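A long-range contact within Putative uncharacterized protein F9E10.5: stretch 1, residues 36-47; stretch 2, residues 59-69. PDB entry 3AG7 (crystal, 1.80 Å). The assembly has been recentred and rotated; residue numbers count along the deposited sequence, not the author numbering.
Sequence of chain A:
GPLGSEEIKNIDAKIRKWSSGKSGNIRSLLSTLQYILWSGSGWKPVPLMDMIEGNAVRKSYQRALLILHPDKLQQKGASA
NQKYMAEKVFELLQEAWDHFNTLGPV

Stretch 1 36-47: ILWSGSGWKPVP
Stretch 2 (59-69) KSYQRALLILH

An irregular strap, residues 36-47, lies along one side of a helix that runs through residues 59-68. The two run in opposite senses: Ser41 pairs with Ile67 (CA-CA 6.8 Å), Trp43 with Ala64 (7.2 Å) and Val46 with Ser60 (7.8 Å). No hydrogen bond crosses between them; they bury 414 Å², both sides summed, in van der Waals contact.

The strap is shaped by a type II beta turn from Trp38 to Ser41, with Gly40 at phi/psi 68/26. Ser41, in the p rotamer, links both ways, weakly: its OG accepts a weak hydrogen bond from Trp43 N (3.4 Å) and gives another weak one to Trp38 O (3.4 Å). Gly42, at 105/-5, takes backbone angles that by themselves call for glycine.

The helix's main bump is Ile67 (chi1 m, chi2 t), pointing toward the strap where the backbone bends. Ile67 CD1 sits 3.6 Å from Gly42 C and 3.4 Å from Trp43 N, with Trp43 CB at 3.8 Å, while Ile67 CG2 lies 3.8 Å from Ser41 O. A CB on Gly42 would point toward the helix, about 4.0 Å from Ile67 CD1.

The answering bump is Trp43, chi1 t and chi2 -105°. Its CA-CB bond points sideways, but the indole end swings nearer and meets the helix edge-on. The ring edge lies against the small Ala64: Trp43 CZ3 comes within 3.5 Å of Ala64 N and 3.9 Å of Ala64 CB, and Trp43 CH2 lies 3.6 Å from Ser60 O. Within the helix, Ser60 O already accepts from Ala64 N (3.0 Å). Arg63 CB adds a contact 3.8 Å from Trp43 CZ3.

Smaller contacts flank this pair. Leu37 (m, t) meets Leu68 (m, t), CD2 to CD2 at 3.7 Å, and Val46 (t) sets CG1 3.6 Å from Ser60 OG.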

# COMPACT_ATOMS: atom_id res chain seq x y z
N ILE A 36 -1.36 5.90 5.22
CA ILE A 36 -0.42 4.90 5.77
C ILE A 36 1.01 5.16 5.28
O ILE A 36 1.98 4.93 6.01
CB ILE A 36 -0.91 3.43 5.50
CG1 ILE A 36 -0.09 2.38 6.28
CG2 ILE A 36 -0.92 3.09 4.04
CD1 ILE A 36 -0.25 2.48 7.79
N LEU A 37 1.17 5.71 4.08
CA LEU A 37 2.53 5.92 3.61
C LEU A 37 3.22 7.13 4.25
O LEU A 37 2.57 8.11 4.64
CB LEU A 37 2.53 6.07 2.09
CG LEU A 37 2.02 4.81 1.36
CD1 LEU A 37 2.10 5.04 -0.09
CD2 LEU A 37 2.85 3.58 1.77
N TRP A 38 4.54 7.08 4.33
CA TRP A 38 5.33 8.19 4.86
C TRP A 38 5.40 9.39 3.91
O TRP A 38 5.09 9.26 2.72
CB TRP A 38 6.75 7.71 5.16
CG TRP A 38 7.41 7.08 4.00
CD1 TRP A 38 8.17 7.70 3.03
CD2 TRP A 38 7.33 5.71 3.63
NE1 TRP A 38 8.57 6.77 2.09
CE2 TRP A 38 8.10 5.54 2.47
CE3 TRP A 38 6.74 4.59 4.22
CZ2 TRP A 38 8.24 4.30 1.83
CZ3 TRP A 38 6.88 3.36 3.60
CH2 TRP A 38 7.65 3.21 2.43
N SER A 39 5.88 10.53 4.42
CA SER A 39 6.09 11.73 3.59
C SER A 39 7.00 11.52 2.38
O SER A 39 8.09 10.98 2.50
CB SER A 39 6.67 12.87 4.44
OG SER A 39 5.86 14.02 4.29
N GLY A 40 6.59 12.01 1.21
CA GLY A 40 7.47 12.01 0.04
C GLY A 40 7.75 10.61 -0.46
O GLY A 40 8.73 10.37 -1.14
N SER A 41 6.83 9.69 -0.18
CA SER A 41 6.87 8.37 -0.81
C SER A 41 6.69 8.58 -2.30
O SER A 41 7.17 7.78 -3.12
CB SER A 41 5.77 7.46 -0.24
OG SER A 41 4.47 8.01 -0.42
N GLY A 42 5.99 9.65 -2.66
CA GLY A 42 5.64 9.89 -4.03
C GLY A 42 4.17 9.60 -4.38
O GLY A 42 3.73 9.85 -5.51
N TRP A 43 3.42 9.07 -3.42
CA TRP A 43 2.00 8.74 -3.68
C TRP A 43 1.15 10.00 -3.83
O TRP A 43 1.10 10.83 -2.93
CB TRP A 43 1.42 7.83 -2.58
CG TRP A 43 -0.01 7.44 -2.85
CD1 TRP A 43 -1.15 7.93 -2.23
CD2 TRP A 43 -0.48 6.57 -3.89
NE1 TRP A 43 -2.27 7.38 -2.80
CE2 TRP A 43 -1.89 6.58 -3.84
CE3 TRP A 43 0.16 5.81 -4.89
CZ2 TRP A 43 -2.67 5.79 -4.70
CZ3 TRP A 43 -0.64 5.07 -5.78
CH2 TRP A 43 -2.03 5.04 -5.64
N LYS A 44 0.42 10.11 -4.92
CA LYS A 44 -0.57 11.17 -5.04
C LYS A 44 -1.96 10.61 -4.71
O LYS A 44 -2.31 9.56 -5.18
CB LYS A 44 -0.52 11.78 -6.44
CG LYS A 44 0.69 12.73 -6.59
CD LYS A 44 1.01 13.07 -8.04
CE LYS A 44 2.51 13.40 -8.20
NZ LYS A 44 2.80 14.66 -8.98
N PRO A 45 -2.71 11.28 -3.82
CA PRO A 45 -4.05 10.82 -3.46
C PRO A 45 -4.97 10.63 -4.65
O PRO A 45 -4.95 11.44 -5.60
CB PRO A 45 -4.59 11.93 -2.54
CG PRO A 45 -3.72 13.07 -2.73
CD PRO A 45 -2.36 12.53 -3.13
N VAL A 46 -5.80 9.59 -4.58
CA VAL A 46 -6.68 9.24 -5.70
C VAL A 46 -8.04 8.93 -5.08
O VAL A 46 -8.14 7.98 -4.33
CB VAL A 46 -6.18 7.98 -6.56
CG1 VAL A 46 -7.08 7.80 -7.80
CG2 VAL A 46 -4.71 8.07 -7.00
N PRO A 47 -9.08 9.75 -5.37
CA PRO A 47 -10.43 9.59 -4.80
C PRO A 47 -11.14 8.41 -5.46
O PRO A 47 -10.73 7.99 -6.54
CB PRO A 47 -11.13 10.90 -5.20
CG PRO A 47 -10.41 11.32 -6.45
CD PRO A 47 -9.00 10.88 -6.32
N LYS A 59 -4.25 1.54 -13.45
CA LYS A 59 -3.27 2.59 -13.42
C LYS A 59 -2.82 2.97 -12.01
O LYS A 59 -1.60 3.14 -11.73
CB LYS A 59 -3.80 3.81 -14.15
CG LYS A 59 -2.74 4.87 -14.23
CD LYS A 59 -3.09 5.85 -15.30
CE LYS A 59 -2.12 5.71 -16.45
NZ LYS A 59 -1.98 7.06 -17.01
N SER A 60 -3.79 3.05 -11.10
CA SER A 60 -3.51 3.42 -9.73
C SER A 60 -2.73 2.29 -9.04
O SER A 60 -1.80 2.51 -8.26
CB SER A 60 -4.82 3.72 -9.00
OG SER A 60 -5.29 5.02 -9.32
N TYR A 61 -3.06 1.06 -9.40
CA TYR A 61 -2.29 -0.08 -8.89
C TYR A 61 -0.84 -0.03 -9.35
O TYR A 61 0.08 -0.17 -8.55
CB TYR A 61 -2.92 -1.38 -9.36
CG TYR A 61 -2.17 -2.58 -8.86
CD1 TYR A 61 -2.16 -2.90 -7.52
CD2 TYR A 61 -1.49 -3.40 -9.75
CE1 TYR A 61 -1.46 -4.01 -7.06
CE2 TYR A 61 -0.81 -4.55 -9.28
CZ TYR A 61 -0.78 -4.81 -7.94
OH TYR A 61 -0.13 -5.92 -7.45
N GLN A 62 -0.64 0.26 -10.63
CA GLN A 62 0.73 0.40 -11.16
C GLN A 62 1.51 1.46 -10.35
O GLN A 62 2.66 1.26 -9.94
CB GLN A 62 0.66 0.80 -12.64
CG GLN A 62 2.02 1.05 -13.25
CD GLN A 62 1.91 1.79 -14.53
OE1 GLN A 62 1.05 1.50 -15.36
NE2 GLN A 62 2.85 2.69 -14.75
N ARG A 63 0.90 2.62 -10.14
CA ARG A 63 1.55 3.66 -9.37
C ARG A 63 1.94 3.21 -7.98
O ARG A 63 3.03 3.56 -7.52
CB ARG A 63 0.70 4.92 -9.34
CG ARG A 63 0.56 5.52 -10.73
CD ARG A 63 0.33 7.03 -10.62
NE ARG A 63 0.15 7.67 -11.93
CZ ARG A 63 -1.04 7.93 -12.46
NH1 ARG A 63 -2.14 7.61 -11.79
NH2 ARG A 63 -1.15 8.50 -13.66
N ALA A 64 1.07 2.46 -7.31
CA ALA A 64 1.37 1.91 -5.98
C ALA A 64 2.52 0.89 -6.04
O ALA A 64 3.39 0.88 -5.18
CB ALA A 64 0.11 1.26 -5.32
N LEU A 65 2.52 0.03 -7.05
CA LEU A 65 3.63 -0.93 -7.23
C LEU A 65 4.96 -0.22 -7.32
O LEU A 65 5.98 -0.68 -6.79
CB LEU A 65 3.47 -1.68 -8.55
CG LEU A 65 3.31 -3.19 -8.59
CD1 LEU A 65 2.39 -3.67 -7.48
CD2 LEU A 65 2.77 -3.56 -9.97
N LEU A 66 4.97 0.86 -8.10
CA LEU A 66 6.22 1.54 -8.41
C LEU A 66 6.78 2.22 -7.19
O LEU A 66 7.99 2.55 -7.17
CB LEU A 66 6.03 2.53 -9.56
CG LEU A 66 5.75 1.87 -10.90
CD1 LEU A 66 5.58 2.94 -11.95
CD2 LEU A 66 6.83 0.86 -11.31
N ILE A 67 5.93 2.45 -6.19
CA ILE A 67 6.36 2.96 -4.88
C ILE A 67 6.71 1.84 -3.90
O ILE A 67 7.71 1.93 -3.16
CB ILE A 67 5.29 3.88 -4.25
CG1 ILE A 67 5.10 5.09 -5.16
CG2 ILE A 67 5.65 4.27 -2.78
CD1 ILE A 67 3.97 6.05 -4.77
N LEU A 68 5.87 0.82 -3.86
CA LEU A 68 5.91 -0.15 -2.75
C LEU A 68 6.66 -1.46 -3.08
O LEU A 68 6.97 -2.27 -2.19
CB LEU A 68 4.47 -0.47 -2.31
CG LEU A 68 3.78 0.61 -1.51
CD1 LEU A 68 2.32 0.19 -1.32
CD2 LEU A 68 4.45 0.85 -0.14
N HIS A 69 6.94 -1.68 -4.36
CA HIS A 69 7.62 -2.90 -4.76
C HIS A 69 8.99 -2.95 -4.08
O HIS A 69 9.74 -1.98 -4.14
CB HIS A 69 7.76 -2.95 -6.30
CG HIS A 69 8.32 -4.24 -6.81
ND1 HIS A 69 7.61 -5.15 -7.57
CD2 HIS A 69 9.57 -4.76 -6.68
CE1 HIS A 69 8.39 -6.18 -7.86
NE2 HIS A 69 9.58 -5.95 -7.36